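Local coordinates for bubble protein (Penicillium brevicompactum, PDB 1UOY) that may act as a toxin, possibly recognising a molecule, or part of one, with a negatively charged surface potential, at residues 25-30 and 41-46. Numbering follows the deposited sequence.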
loop_
_atom_site.group_PDB
_atom_site.type_symbol
_atom_site.label_atom_id
_atom_site.label_comp_id
_atom_site.label_asym_id
_atom_site.label_seq_id
_atom_site.Cartn_x
_atom_site.Cartn_y
_atom_site.Cartn_z
ATOM N N ARG A 25 1.921 8.499 3.568
ATOM C CA ARG A 25 1.763 7.201 4.261
ATOM C C ARG A 25 2.160 6.060 3.336
ATOM O O ARG A 25 1.861 6.051 2.126
ATOM C CB ARG A 25 0.292 6.981 4.634
ATOM C CG ARG A 25 -0.188 7.794 5.829
ATOM C CD ARG A 25 -1.656 7.449 6.034
ATOM N NE ARG A 25 -2.381 8.178 7.092
ATOM C CZ ARG A 25 -2.932 9.373 6.929
ATOM N NH1 ARG A 25 -2.756 10.100 5.832
ATOM N NH2 ARG A 25 -3.877 9.778 7.795
ATOM N N HIS A 26 2.781 5.053 3.945
ATOM C CA HIS A 26 3.164 3.847 3.211
ATOM C C HIS A 26 2.310 2.685 3.659
ATOM O O HIS A 26 2.154 2.416 4.852
ATOM C CB HIS A 26 4.630 3.544 3.505
ATOM C CG HIS A 26 5.544 4.399 2.727
ATOM N ND1 HIS A 26 6.910 4.240 2.770
ATOM C CD2 HIS A 26 5.293 5.399 1.862
ATOM C CE1 HIS A 26 7.463 5.122 1.949
ATOM N NE2 HIS A 26 6.505 5.839 1.395
ATOM N N PHE A 27 1.734 2.022 2.670
ATOM C CA PHE A 27 0.906 0.832 2.866
ATOM C C PHE A 27 1.492 -0.337 2.085
ATOM O O PHE A 27 2.470 -0.156 1.359
ATOM C CB PHE A 27 -0.544 1.095 2.395
ATOM C CG PHE A 27 -1.306 2.005 3.333
ATOM C CD1 PHE A 27 -1.937 1.481 4.453
ATOM C CD2 PHE A 27 -1.372 3.357 3.106
ATOM C CE1 PHE A 27 -2.649 2.329 5.333
ATOM C CE2 PHE A 27 -2.074 4.219 3.975
ATOM C CZ PHE A 27 -2.712 3.712 5.078
ATOM N N CYS A 28 0.933 -1.531 2.272
ATOM C CA CYS A 28 1.370 -2.697 1.522
ATOM C C CYS A 28 0.434 -2.947 0.373
ATOM O O CYS A 28 -0.776 -2.717 0.502
ATOM C CB CYS A 28 1.330 -3.926 2.402
ATOM S SG CYS A 28 2.539 -3.884 3.738
ATOM N N GLY A 29 0.968 -3.422 -0.766
ATOM C CA GLY A 29 0.098 -3.835 -1.856
ATOM C C GLY A 29 -0.620 -5.115 -1.453
ATOM O O GLY A 29 -0.349 -5.736 -0.416
ATOM N N CYS A 30 -1.567 -5.522 -2.276
ATOM C CA CYS A 30 -2.357 -6.685 -1.948
ATOM C C CYS A 30 -1.568 -7.977 -1.800
ATOM O O CYS A 30 -1.869 -8.784 -0.907
ATOM C CB CYS A 30 -3.513 -6.897 -2.930
ATOM S SG CYS A 30 -4.479 -5.389 -3.280
ATOM N N GLY A 41 -2.347 10.686 -7.325
ATOM C CA GLY A 41 -3.665 10.112 -7.232
ATOM C C GLY A 41 -3.790 8.627 -7.342
ATOM O O GLY A 41 -4.901 8.124 -7.417
ATOM N N LYS A 42 -2.657 7.931 -7.373
ATOM C CA LYS A 42 -2.682 6.490 -7.458
ATOM C C LYS A 42 -1.719 5.856 -6.468
ATOM O O LYS A 42 -0.654 6.417 -6.180
ATOM C CB LYS A 42 -2.263 6.050 -8.870
ATOM C CG LYS A 42 -3.145 6.608 -9.988
ATOM C CD LYS A 42 -4.570 6.037 -9.963
ATOM C CE LYS A 42 -5.458 6.665 -11.066
ATOM N NZ LYS A 42 -6.954 6.575 -10.771
ATOM N N TRP A 43 -2.111 4.701 -5.928
ATOM C CA TRP A 43 -1.174 3.955 -5.070
ATOM C C TRP A 43 -0.021 3.490 -5.940
ATOM O O TRP A 43 -0.187 2.723 -6.866
ATOM C CB TRP A 43 -1.853 2.763 -4.387
ATOM C CG TRP A 43 -2.781 3.230 -3.317
ATOM C CD1 TRP A 43 -4.161 3.202 -3.353
ATOM C CD2 TRP A 43 -2.416 3.841 -2.088
ATOM N NE1 TRP A 43 -4.659 3.764 -2.219
ATOM C CE2 TRP A 43 -3.618 4.168 -1.422
ATOM C CE3 TRP A 43 -1.194 4.154 -1.474
ATOM C CZ2 TRP A 43 -3.636 4.806 -0.189
ATOM C CZ3 TRP A 43 -1.213 4.817 -0.227
ATOM C CH2 TRP A 43 -2.432 5.129 0.382
ATOM N N THR A 44 1.178 3.941 -5.625
ATOM C CA THR A 44 2.356 3.732 -6.477
ATOM C C THR A 44 3.388 2.986 -5.696
ATOM O O THR A 44 3.707 3.351 -4.550
ATOM C CB THR A 44 2.876 5.138 -6.860
ATOM O OG1 THR A 44 1.852 5.840 -7.576
ATOM C CG2 THR A 44 4.093 5.083 -7.767
ATOM N N GLU A 45 3.943 1.951 -6.309
ATOM C CA GLU A 45 4.956 1.160 -5.596
ATOM C C GLU A 45 6.248 1.957 -5.445
ATOM O O GLU A 45 6.794 2.447 -6.452
ATOM C CB GLU A 45 5.225 -0.158 -6.327
ATOM C CG GLU A 45 6.188 -1.062 -5.555
ATOM C CD GLU A 45 6.263 -2.441 -6.136
ATOM O OE1 GLU A 45 7.225 -2.710 -6.892
ATOM O OE2 GLU A 45 5.349 -3.243 -5.865
ATOM N N VAL A 46 6.658 2.123 -4.188
ATOM C CA VAL A 46 7.900 2.851 -3.867
ATOM C C VAL A 46 9.047 1.946 -3.438
ATOM O O VAL A 46 10.212 2.395 -3.370
ATOM C CB VAL A 46 7.672 3.968 -2.813
ATOM C CG1 VAL A 46 6.761 5.063 -3.404
ATOM C CG2 VAL A 46 7.097 3.407 -1.544
#
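Phe27 and Trp43 meet ring against ring, and this is the tight part of the contact: Phe27 CD2 lies 3.4 Å from Trp43 CH2, and Phe27 CE2 is 3.7 Å from the same atom. The Phe27 ring and the six-membered ring of Trp43 have centroids 5.3 Å apart and planes turned by 82°, yet the approach is oblique, fitting neither a stack nor an edge-to-face pair. Both residues are buried and both CB atoms point into the contact. In each, CG stands anti to the carbonyl carbon, beside the backbone N, which turns the ring at that place; the Trp43 side chain also rests on Val36 of the middle strand. Arg12 adds a cation-pi contact to Phe27, and the loop residues Ser16, Cys18 and Asn22 pack on Trp43. At the edge of the indole, Trp43 CZ3 comes no closer than 4.1 Å to Arg25 O.

The partly exposed side is looser. Val46 CG2 lies over one face of the His26 imidazole, a CH-pi contact 4.1 Å from the ring centroid and 23° off its normal, while His26 NE2 hydrogen-bonds to Glu37 of the strand between.

With the CA atoms of His26 and Val46 8.6 Å apart, the outer strands of this three-stranded antiparallel sheet are linked across strand 34-39 by apolar and aromatic packing, whereas the imidazole NE2 of His26 takes its polar partner, Glu37, from that middle strand.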